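Local structure of chitin binding protein (Enterococcus faecalis, 4A02) at residues 1-7 with 78-84; 86-92 with 146-152. The protein cleaves the glycosidic bonds of crystalline alpha- and beta-chitin oxidatively, using a copper ion, and works in synergy with a chitinase. One frame throughout, in Å; residues are numbered along the deposited sequence.

Interaction 1: residues 1-7 with 78-84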
ATOM      1  N   HIS A   1       9.372   7.301   7.693  1.00 13.97           N
ATOM      2  CA  HIS A   1       9.340   5.997   7.011  1.00 12.19           C
ATOM      3  C   HIS A   1       8.197   5.314   7.679  1.00  8.52           C
ATOM      4  O   HIS A   1       7.774   5.685   8.788  1.00  9.40           O
ATOM      5  CB  HIS A   1      10.626   5.285   7.054  1.00 21.73           C
ATOM      6  CG  HIS A   1      11.614   6.391   6.371  1.00 15.63           C
ATOM      7  ND1 HIS A   1      11.385   7.791   6.374  1.00 19.18           N
ATOM      8  CD2 HIS A   1      12.751   6.067   5.704  1.00 23.76           C
ATOM      9  CE1 HIS A   1      12.472   8.180   5.681  1.00 22.93           C
ATOM     10  NE2 HIS A   1      13.332   7.221   5.244  1.00 31.73           N
ATOM     11  N   GLY A   2       7.566   4.340   6.998  1.00  7.46           N
ATOM     12  CA  GLY A   2       6.414   3.720   7.569  1.00  8.05           C
ATOM     13  C   GLY A   2       5.726   2.797   6.610  1.00  6.45           C
ATOM     14  O   GLY A   2       6.143   2.627   5.465  1.00  7.04           O
ATOM     15  N   TYR A   3       4.650   2.184   7.108  1.00  6.56           N
ATOM     16  CA  TYR A   3       3.920   1.190   6.349  1.00  6.32           C
ATOM     17  C   TYR A   3       2.467   1.193   6.802  1.00  5.94           C
ATOM     18  O   TYR A   3       2.131   1.731   7.869  1.00  6.52           O
ATOM     19  CB  TYR A   3       4.540  -0.228   6.509  1.00  6.36           C
ATOM     20  CG  TYR A   3       4.886  -0.577   7.924  1.00  6.53           C
ATOM     21  CD1 TYR A   3       3.919  -0.982   8.845  1.00  7.05           C
ATOM     22  CD2 TYR A   3       6.197  -0.496   8.380  1.00  7.79           C
ATOM     23  CE1 TYR A   3       4.251  -1.286  10.140  1.00  7.47           C
ATOM     24  CE2 TYR A   3       6.544  -0.790   9.669  1.00  8.59           C
ATOM     25  CZ  TYR A   3       5.558  -1.184  10.571  1.00  7.58           C
ATOM     26  OH  TYR A   3       5.949  -1.470  11.851  1.00  9.81           O
ATOM     27  N   VAL A   4       1.597   0.566   5.999  1.00  5.98           N
ATOM     28  CA  VAL A   4       0.221   0.345   6.377  1.00  5.82           C
ATOM     29  C   VAL A   4       0.114  -0.943   7.156  1.00  5.78           C
ATOM     30  O   VAL A   4       0.485  -2.015   6.687  1.00  5.93           O
ATOM     31  CB  VAL A   4      -0.722   0.378   5.165  1.00  6.01           C
ATOM     32  CG1 VAL A   4      -2.116  -0.050   5.580  1.00  6.33           C
ATOM     33  CG2 VAL A   4      -0.726   1.757   4.544  1.00  6.48           C
ATOM     34  N   ALA A   5      -0.382  -0.813   8.404  1.00  6.01           N
ATOM     35  CA  ALA A   5      -0.505  -1.914   9.319  1.00  6.15           C
ATOM     36  C   ALA A   5      -1.919  -2.501   9.366  1.00  5.89           C
ATOM     37  O   ALA A   5      -2.053  -3.651   9.766  1.00  7.53           O
ATOM     38  CB  ALA A   5      -0.063  -1.474  10.724  1.00  7.17           C
ATOM     39  N   SER A   6      -2.932  -1.765   8.953  1.00  5.84           N
ATOM     40  CA  SER A   6      -4.298  -2.265   8.985  1.00  5.65           C
ATOM     41  C   SER A   6      -5.093  -1.689   7.853  1.00  5.64           C
ATOM     42  O   SER A   6      -5.199  -0.450   7.760  1.00  6.46           O
ATOM     43  CB  SER A   6      -4.961  -1.924  10.301  1.00  6.39           C
ATOM     44  OG  SER A   6      -6.255  -2.524  10.304  1.00  6.93           O
ATOM     45  N   PRO A   7      -5.744  -2.494   6.995  1.00  5.55           N
ATOM     46  CA  PRO A   7      -5.404  -3.917   6.777  1.00  5.38           C
ATOM     47  C   PRO A   7      -3.902  -4.031   6.510  1.00  5.43           C
ATOM     48  O   PRO A   7      -3.279  -3.147   5.944  1.00  6.79           O
ATOM     49  CB  PRO A   7      -6.196  -4.270   5.511  1.00  6.40           C
ATOM     50  CG  PRO A   7      -7.281  -3.248   5.435  1.00  7.14           C
ATOM     51  CD  PRO A   7      -6.636  -1.977   5.960  1.00  6.71           C
ATOM     52  N   ILE A  78      -8.141   2.650   7.758  0.50  7.22           N
ATOM     53  CA  ILE A  78      -6.820   2.209   7.279  0.50  6.48           C
ATOM     54  C   ILE A  78      -5.760   2.924   8.138  0.50  6.84           C
ATOM     55  O   ILE A  78      -5.878   4.156   8.267  0.50  7.23           O
ATOM     56  CB  ILE A  78      -6.756   2.457   5.766  0.50  6.63           C
ATOM     57  CG1 ILE A  78      -5.475   1.920   5.186  0.50  7.29           C
ATOM     58  CG2 ILE A  78      -6.996   3.914   5.363  0.50  8.68           C
ATOM     59  CD1 ILE A  78      -5.555   1.539   3.713  0.50  8.12           C
ATOM     60  N   THR A  79      -4.845   2.175   8.823  1.00  7.55           N
ATOM     61  CA  THR A  79      -3.886   2.651   9.813  1.00  7.72           C
ATOM     62  C   THR A  79      -2.465   2.486   9.312  1.00  6.75           C
ATOM     63  O   THR A  79      -2.084   1.367   8.920  1.00  7.05           O
ATOM     64  CB  THR A  79      -4.053   1.921  11.134  1.00  9.68           C
ATOM     65  OG1 THR A  79      -5.359   2.150  11.640  1.00 13.62           O
ATOM     66  CG2 THR A  79      -3.077   2.396  12.231  1.00 10.77           C
ATOM     67  N   TRP A  80      -1.706   3.558   9.365  1.00  6.83           N
ATOM     68  CA  TRP A  80      -0.266   3.542   9.154  1.00  6.82           C
ATOM     69  C   TRP A  80       0.466   3.448  10.493  1.00  6.67           C
ATOM     70  O   TRP A  80       0.014   3.990  11.501  1.00  7.83           O
ATOM     71  CB  TRP A  80       0.241   4.763   8.417  1.00  7.18           C
ATOM     72  CG  TRP A  80      -0.182   4.926   7.004  1.00  6.90           C
ATOM     73  CD1 TRP A  80      -1.413   5.274   6.533  1.00  7.81           C
ATOM     74  CD2 TRP A  80       0.661   4.787   5.841  1.00  6.60           C
ATOM     75  NE1 TRP A  80      -1.399   5.348   5.154  1.00  8.01           N
ATOM     76  CE2 TRP A  80      -0.127   5.061   4.715  1.00  7.17           C
ATOM     77  CE3 TRP A  80       2.013   4.449   5.665  1.00  6.81           C
ATOM     78  CZ2 TRP A  80       0.396   5.024   3.424  1.00  8.20           C
ATOM     79  CZ3 TRP A  80       2.533   4.404   4.398  1.00  7.40           C
ATOM     80  CH2 TRP A  80       1.722   4.684   3.269  1.00  7.84           C
ATOM     81  N   ASN A  81       1.635   2.804  10.477  1.00  6.93           N
ATOM     82  CA  ASN A  81       2.582   2.879  11.563  1.00  7.51           C
ATOM     83  C   ASN A  81       3.863   3.482  11.000  1.00  8.02           C
ATOM     84  O   ASN A  81       4.397   2.985  10.003  1.00  8.69           O
ATOM     85  CB  ASN A  81       2.878   1.526  12.187  1.00  8.19           C
ATOM     86  CG  ASN A  81       1.772   0.866  12.961  1.00  8.64           C
ATOM     87  OD1 ASN A  81       1.948  -0.287  13.439  1.00 10.38           O
ATOM     88  ND2 ASN A  81       0.640   1.528  13.169  1.00  8.58           N
ATOM     89  N   LEU A  82       4.311   4.572  11.624  1.00  9.12           N
ATOM     90  CA  LEU A  82       5.459   5.326  11.128  1.00  9.31           C
ATOM     91  C   LEU A  82       6.633   5.091  12.011  1.00 10.92           C
ATOM     92  O   LEU A  82       6.500   5.260  13.234  1.00 13.55           O
ATOM     93  CB  LEU A  82       5.103   6.816  11.058  1.00 10.07           C
ATOM     94  CG  LEU A  82       3.802   7.144  10.364  1.00 10.24           C
ATOM     95  CD1 LEU A  82       3.619   8.666  10.297  1.00 12.43           C
ATOM     96  CD2 LEU A  82       3.725   6.550   8.957  1.00 10.98           C
ATOM     97  N   THR A  83       7.739   4.736  11.386  1.00 13.30           N
ATOM     98  CA  THR A  83       8.969   4.526  12.081  1.00 14.20           C
ATOM     99  C   THR A  83       9.720   5.854  12.185  1.00 15.63           C
ATOM    100  O   THR A  83      10.525   5.959  13.111  1.00 18.10           O
ATOM    101  CB  THR A  83       9.876   3.474  11.415  1.00 17.00           C
ATOM    102  OG1 THR A  83      10.154   3.811  10.044  1.00 18.23           O
ATOM    103  CG2 THR A  83       9.241   2.120  11.444  1.00 21.40           C
ATOM    104  N   ALA A  84       9.518   6.820  11.244  1.00 13.93           N
ATOM    105  CA  ALA A  84      10.076   8.136  11.365  1.00 16.36           C
ATOM    106  C   ALA A  84       8.955   9.108  10.952  1.00 15.47           C
ATOM    107  O   ALA A  84       8.533   9.065   9.801  1.00 18.31           O
ATOM    108  CB  ALA A  84      11.329   8.245  10.514  1.00 18.32           C
TER
HETATM  109  O   HOH W   1       3.980  -2.047  13.530  1.00 11.53           O
HETATM  110  O   HOH W   2      -7.343   0.695  10.617  1.00  8.38           O

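Interaction 2: residues 86-92 with 146-152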
ATOM      1  N   HIS A  86       7.492  12.314   9.632  1.00 17.83           N
ATOM      2  CA  HIS A  86       7.821  13.524   8.872  1.00 16.29           C
ATOM      3  C   HIS A  86       6.612  14.382   8.672  1.00 14.45           C
ATOM      4  O   HIS A  86       5.540  13.828   8.570  1.00 15.36           O
ATOM      5  CB  HIS A  86       8.227  13.216   7.433  1.00 18.72           C
ATOM      6  CG  HIS A  86       9.614  12.782   7.399  1.00 19.06           C
ATOM      7  ND1 HIS A  86      10.624  13.520   6.825  1.00 21.83           N
ATOM      8  CD2 HIS A  86      10.206  11.685   7.933  1.00 21.08           C
ATOM      9  CE1 HIS A  86      11.779  12.844   6.985  1.00 39.93           C
ATOM     10  NE2 HIS A  86      11.531  11.747   7.660  1.00 21.93           N
ATOM     11  N   ARG A  87       6.874  15.684   8.568  1.00 14.54           N
ATOM     12  CA  ARG A  87       5.847  16.583   8.050  1.00 15.75           C
ATOM     13  C   ARG A  87       5.321  15.933   6.772  1.00 12.62           C
ATOM     14  O   ARG A  87       6.136  15.410   6.002  1.00 13.03           O
ATOM     15  CB  ARG A  87       6.466  17.985   7.745  1.00 19.39           C
ATOM     16  CG  ARG A  87       6.941  18.728   8.958  1.00 29.55           C
ATOM     17  CD  ARG A  87       7.278  20.196   8.827  1.00 40.61           C
ATOM     18  NE  ARG A  87       7.328  20.663  10.236  1.00 46.63           N
ATOM     19  CZ  ARG A  87       6.369  21.086  11.030  1.00 56.65           C
ATOM     20  NH1 ARG A  87       5.099  21.201  10.665  1.00 44.61           N
ATOM     21  NH2 ARG A  87       6.688  21.432  12.272  1.00 74.24           N
ATOM     22  N   THR A  88       4.010  15.985   6.635  1.00 12.34           N
ATOM     23  CA  THR A  88       3.328  15.270   5.573  1.00 10.81           C
ATOM     24  C   THR A  88       2.607  16.205   4.597  1.00  9.96           C
ATOM     25  O   THR A  88       1.869  17.097   5.016  1.00 12.10           O
ATOM     26  CB  THR A  88       2.339  14.309   6.202  1.00 12.35           C
ATOM     27  OG1 THR A  88       3.086  13.329   6.939  1.00 13.52           O
ATOM     28  CG2 THR A  88       1.553  13.548   5.153  1.00 11.40           C
ATOM     29  N   ALA A  89       2.796  15.957   3.305  1.00  9.23           N
ATOM     30  CA  ALA A  89       2.065  16.659   2.247  1.00  9.50           C
ATOM     31  C   ALA A  89       0.708  16.030   1.980  1.00  9.53           C
ATOM     32  O   ALA A  89      -0.270  16.771   1.807  1.00 11.75           O
ATOM     33  CB  ALA A  89       2.857  16.687   0.953  1.00 11.05           C
ATOM     34  N   SER A  90       0.599  14.712   1.907  1.00  9.07           N
ATOM     35  CA  SER A  90      -0.553  14.081   1.360  1.00  9.00           C
ATOM     36  C   SER A  90      -0.610  12.629   1.675  1.00  7.98           C
ATOM     37  O   SER A  90       0.387  11.980   1.948  1.00  8.07           O
ATOM     38  CB  SER A  90      -0.510  14.227  -0.177  1.00  9.71           C
ATOM     39  OG  SER A  90       0.707  13.727  -0.677  1.00 10.51           O
ATOM     40  N   TRP A  91      -1.838  12.081   1.574  1.00  8.01           N
ATOM     41  CA  TRP A  91      -2.099  10.630   1.648  1.00  7.64           C
ATOM     42  C   TRP A  91      -3.047  10.342   0.510  1.00  8.23           C
ATOM     43  O   TRP A  91      -4.146  10.914   0.438  1.00 11.56           O
ATOM     44  CB  TRP A  91      -2.728  10.233   2.963  1.00  9.29           C
ATOM     45  CG  TRP A  91      -2.092  10.778   4.221  1.00  9.72           C
ATOM     46  CD1 TRP A  91      -2.281  12.016   4.810  1.00 10.53           C
ATOM     47  CD2 TRP A  91      -1.157  10.075   5.049  1.00  9.62           C
ATOM     48  NE1 TRP A  91      -1.543  12.111   5.939  1.00 11.33           N
ATOM     49  CE2 TRP A  91      -0.832  10.921   6.109  1.00  9.81           C
ATOM     50  CE3 TRP A  91      -0.580   8.821   4.988  1.00  9.40           C
ATOM     51  CZ2 TRP A  91       0.066  10.545   7.106  1.00 11.10           C
ATOM     52  CZ3 TRP A  91       0.287   8.438   5.981  1.00 10.48           C
ATOM     53  CH2 TRP A  91       0.619   9.281   7.050  1.00 11.35           C
ATOM     54  N   ASP A  92      -2.668   9.441  -0.401  1.00  6.90           N
ATOM     55  CA  ASP A  92      -3.496   9.088  -1.543  1.00  7.10           C
ATOM     56  C   ASP A  92      -3.767   7.600  -1.553  1.00  6.37           C
ATOM     57  O   ASP A  92      -2.909   6.805  -1.180  1.00  7.49           O
ATOM     58  CB  ASP A  92      -2.820   9.464  -2.864  1.00  8.81           C
ATOM     59  CG  ASP A  92      -2.647  10.958  -3.014  1.00 10.09           C
ATOM     60  OD1 ASP A  92      -3.668  11.636  -3.188  1.00 11.94           O
ATOM     61  OD2 ASP A  92      -1.519  11.392  -2.987  1.00 21.37           O
ATOM     62  N   ALA A 146      -1.646   2.572  -1.334  1.00  5.53           N
ATOM     63  CA  ALA A 146      -1.639   3.694  -0.396  1.00  5.74           C
ATOM     64  C   ALA A 146      -0.307   4.417  -0.521  1.00  6.00           C
ATOM     65  O   ALA A 146       0.742   3.789  -0.529  1.00  6.85           O
ATOM     66  CB  ALA A 146      -1.831   3.167   1.005  1.00  6.58           C
ATOM     67  N   VAL A 147      -0.367   5.753  -0.604  1.00  5.96           N
ATOM     68  CA  VAL A 147       0.822   6.551  -0.892  1.00  6.42           C
ATOM     69  C   VAL A 147       0.919   7.703   0.083  1.00  6.63           C
ATOM     70  O   VAL A 147       0.071   8.614   0.099  1.00  7.53           O
ATOM     71  CB  VAL A 147       0.753   7.109  -2.339  1.00  7.34           C
ATOM     72  CG1 VAL A 147       2.065   7.845  -2.648  1.00  8.32           C
ATOM     73  CG2 VAL A 147       0.506   6.004  -3.333  1.00  7.70           C
ATOM     74  N   TRP A 148       1.958   7.685   0.916  1.00  6.41           N
ATOM     75  CA  TRP A 148       2.227   8.716   1.917  1.00  6.53           C
ATOM     76  C   TRP A 148       3.252   9.694   1.328  1.00  6.75           C
ATOM     77  O   TRP A 148       4.406   9.351   1.131  1.00  7.11           O
ATOM     78  CB  TRP A 148       2.762   8.069   3.168  1.00  6.96           C
ATOM     79  CG  TRP A 148       3.207   9.024   4.229  1.00  7.08           C
ATOM     80  CD1 TRP A 148       2.710  10.269   4.517  1.00  8.07           C
ATOM     81  CD2 TRP A 148       4.230   8.789   5.192  1.00  7.47           C
ATOM     82  NE1 TRP A 148       3.374  10.807   5.563  1.00  9.10           N
ATOM     83  CE2 TRP A 148       4.325   9.921   6.003  1.00  8.16           C
ATOM     84  CE3 TRP A 148       5.126   7.737   5.434  1.00  8.25           C
ATOM     85  CZ2 TRP A 148       5.248  10.029   7.044  1.00  9.70           C
ATOM     86  CZ3 TRP A 148       6.022   7.845   6.456  1.00  9.97           C
ATOM     87  CH2 TRP A 148       6.093   9.001   7.242  1.00 10.66           C
ATOM     88  N   GLY A 149       2.776  10.903   0.986  1.00  7.06           N
ATOM     89  CA  GLY A 149       3.630  11.911   0.367  1.00  7.60           C
ATOM     90  C   GLY A 149       4.297  12.778   1.417  1.00  7.23           C
ATOM     91  O   GLY A 149       3.624  13.444   2.197  1.00  8.37           O
ATOM     92  N   ILE A 150       5.614  12.775   1.439  1.00  7.65           N
ATOM     93  CA  ILE A 150       6.375  13.451   2.495  1.00  7.61           C
ATOM     94  C   ILE A 150       6.409  14.958   2.244  1.00  7.66           C
ATOM     95  O   ILE A 150       6.539  15.433   1.116  1.00  8.30           O
ATOM     96  CB  ILE A 150       7.771  12.833   2.584  1.00  7.78           C
ATOM     97  CG1 ILE A 150       7.665  11.316   2.839  1.00  8.03           C
ATOM     98  CG2 ILE A 150       8.630  13.490   3.652  1.00  8.58           C
ATOM     99  CD1 ILE A 150       6.941  10.955   4.077  1.00  9.71           C
ATOM    100  N   GLY A 151       6.271  15.736   3.331  1.00  8.28           N
ATOM    101  CA  GLY A 151       6.230  17.172   3.175  1.00  9.02           C
ATOM    102  C   GLY A 151       7.526  17.885   2.952  1.00  8.95           C
ATOM    103  O   GLY A 151       7.555  18.988   2.443  1.00 10.75           O
ATOM    104  N   ASP A 152       8.638  17.257   3.318  1.00  9.31           N
ATOM    105  CA  ASP A 152       9.968  17.862   3.308  1.00 10.29           C
ATOM    106  C   ASP A 152      10.989  17.031   2.564  1.00  9.27           C
ATOM    107  O   ASP A 152      12.181  17.352   2.651  1.00 11.21           O
ATOM    108  CB  ASP A 152      10.394  18.261   4.716  1.00 12.60           C
ATOM    109  CG  ASP A 152      10.555  17.093   5.654  1.00 14.14           C
ATOM    110  OD1 ASP A 152      10.277  15.920   5.245  1.00 14.12           O
ATOM    111  OD2 ASP A 152      10.942  17.371   6.786  1.00 18.39           O
TER
HETATM  112  O   HOH W   3       9.598  16.372   8.955  1.00 20.24           O
HETATM  113  O   HOH W   4       0.556  11.070  -1.432  1.00  8.62           O

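Interaction 1: residues 1-7 with 78-84
Val4 sets its CG2 methyl over the face of the Trp80 indole, 3.5 Å from the centroid of the six-membered ring and only 19° off the ring normal, a CH-pi contact. The other branch, CG1, held anti to the backbone N (chi1 172°), turns to Ile78; in the conformer given, Val4 CG1 lies 3.9 Å from Ile78 CG1. This is the dense, buried face of the pair; Ile161 of strand 155-165 packs on Val4 and Ile78, and Trp80 NE1 is hydrogen-bonded to Tyr93 OH. Strands 2-6 and 78-82 run antiparallel in a three-stranded sheet of the beta-sandwich core of this AA10 lytic polysaccharide monooxygenase. Tyr3 and Asn81 exchange two backbone hydrogen bonds, and a classic beta bulge follows: Ala5 N and Ser6 N both donate to Thr79 O. The Tyr3, Ser6, Thr79 and Asn81 face is wetter. Tyr3 CE1 lies 3.7 Å from Asn81 CB, and the backbone O of Asn81 sits over the ring centre. A water joins Tyr3 OH to Asn81 OD1, 2.7 Å from each atom, while Asn81 ND2 turns back to Trp80 O and so fixes the amide. A second water binds Thr79 OG1 and, weakly, Ser6 OG. At the N-terminus His1, a copper ligand, is fastened through its carbonyl: His1 O accepts from Thr83 N (2.8 Å) and Ala84 N (3.2 Å).

Interaction 2: residues 86-92 with 146-152
His86 ND1 donates to Asp152 OD1 over 2.9 Å in a nearly straight bond (171°). OD1 lies in the plane of the imidazole and uses its syn lone pair, while the carboxylate itself is turned almost perpendicular. This second-shell bond fixes the rotation of a copper-binding ring and leaves NE2 as the nitrogen that probably meets the metal, as in related enzymes. Asp152 OD2 is tied through a water to Arg87 N. Trp148 NE1 gives an equally straight bond to Thr88 OG1 (2.9 Å), which in turn donates a hydrogen bond to His86 O, so the hydroxyl links the indole to the histidine backbone. Backbone bonds hold the antiparallel strands 88-92 and 146-150, with a classic beta bulge where Ala89 N and Ser90 N share Gly149 O. A water bridges Ser90 OG, Asp92 OD2 and Val147 O; Asp92 OD1 is hydrogen-bonded to Ser116 OG and salt-bridged to Lys113. Beneath lies an offset stack of Trp91 on Trp148, centroids 4.0 Å apart and planes at 8°; Ile150 CD1 covers the opposite face of Trp148. Strand 111-120 flanks 88-96 on one side, and strand 155-165 pairs with 142-150, bringing Phe157 against Trp148.

Overall arrangement
Interactions 1 and 2 lie in series along the chain, strand 74-82 of the first being followed by strand 88-96 of the second, and their centres are 12 Å apart. They belong to different sheets: 1-7 with 78-84 to the three-stranded antiparallel one, 86-92 with 146-152 to the larger mixed one. Tryptophans join the two across the sandwich interior, where Trp80 CH2 reaches Trp148 CB at 3.5 Å and the rings of Trp80 and Trp91 meet with their planes at about 60°. At one end the side chains of His1 and His86 come within about 4 Å, so one histidine from the edge of each sheet comes to the copper site that cleaves chitin.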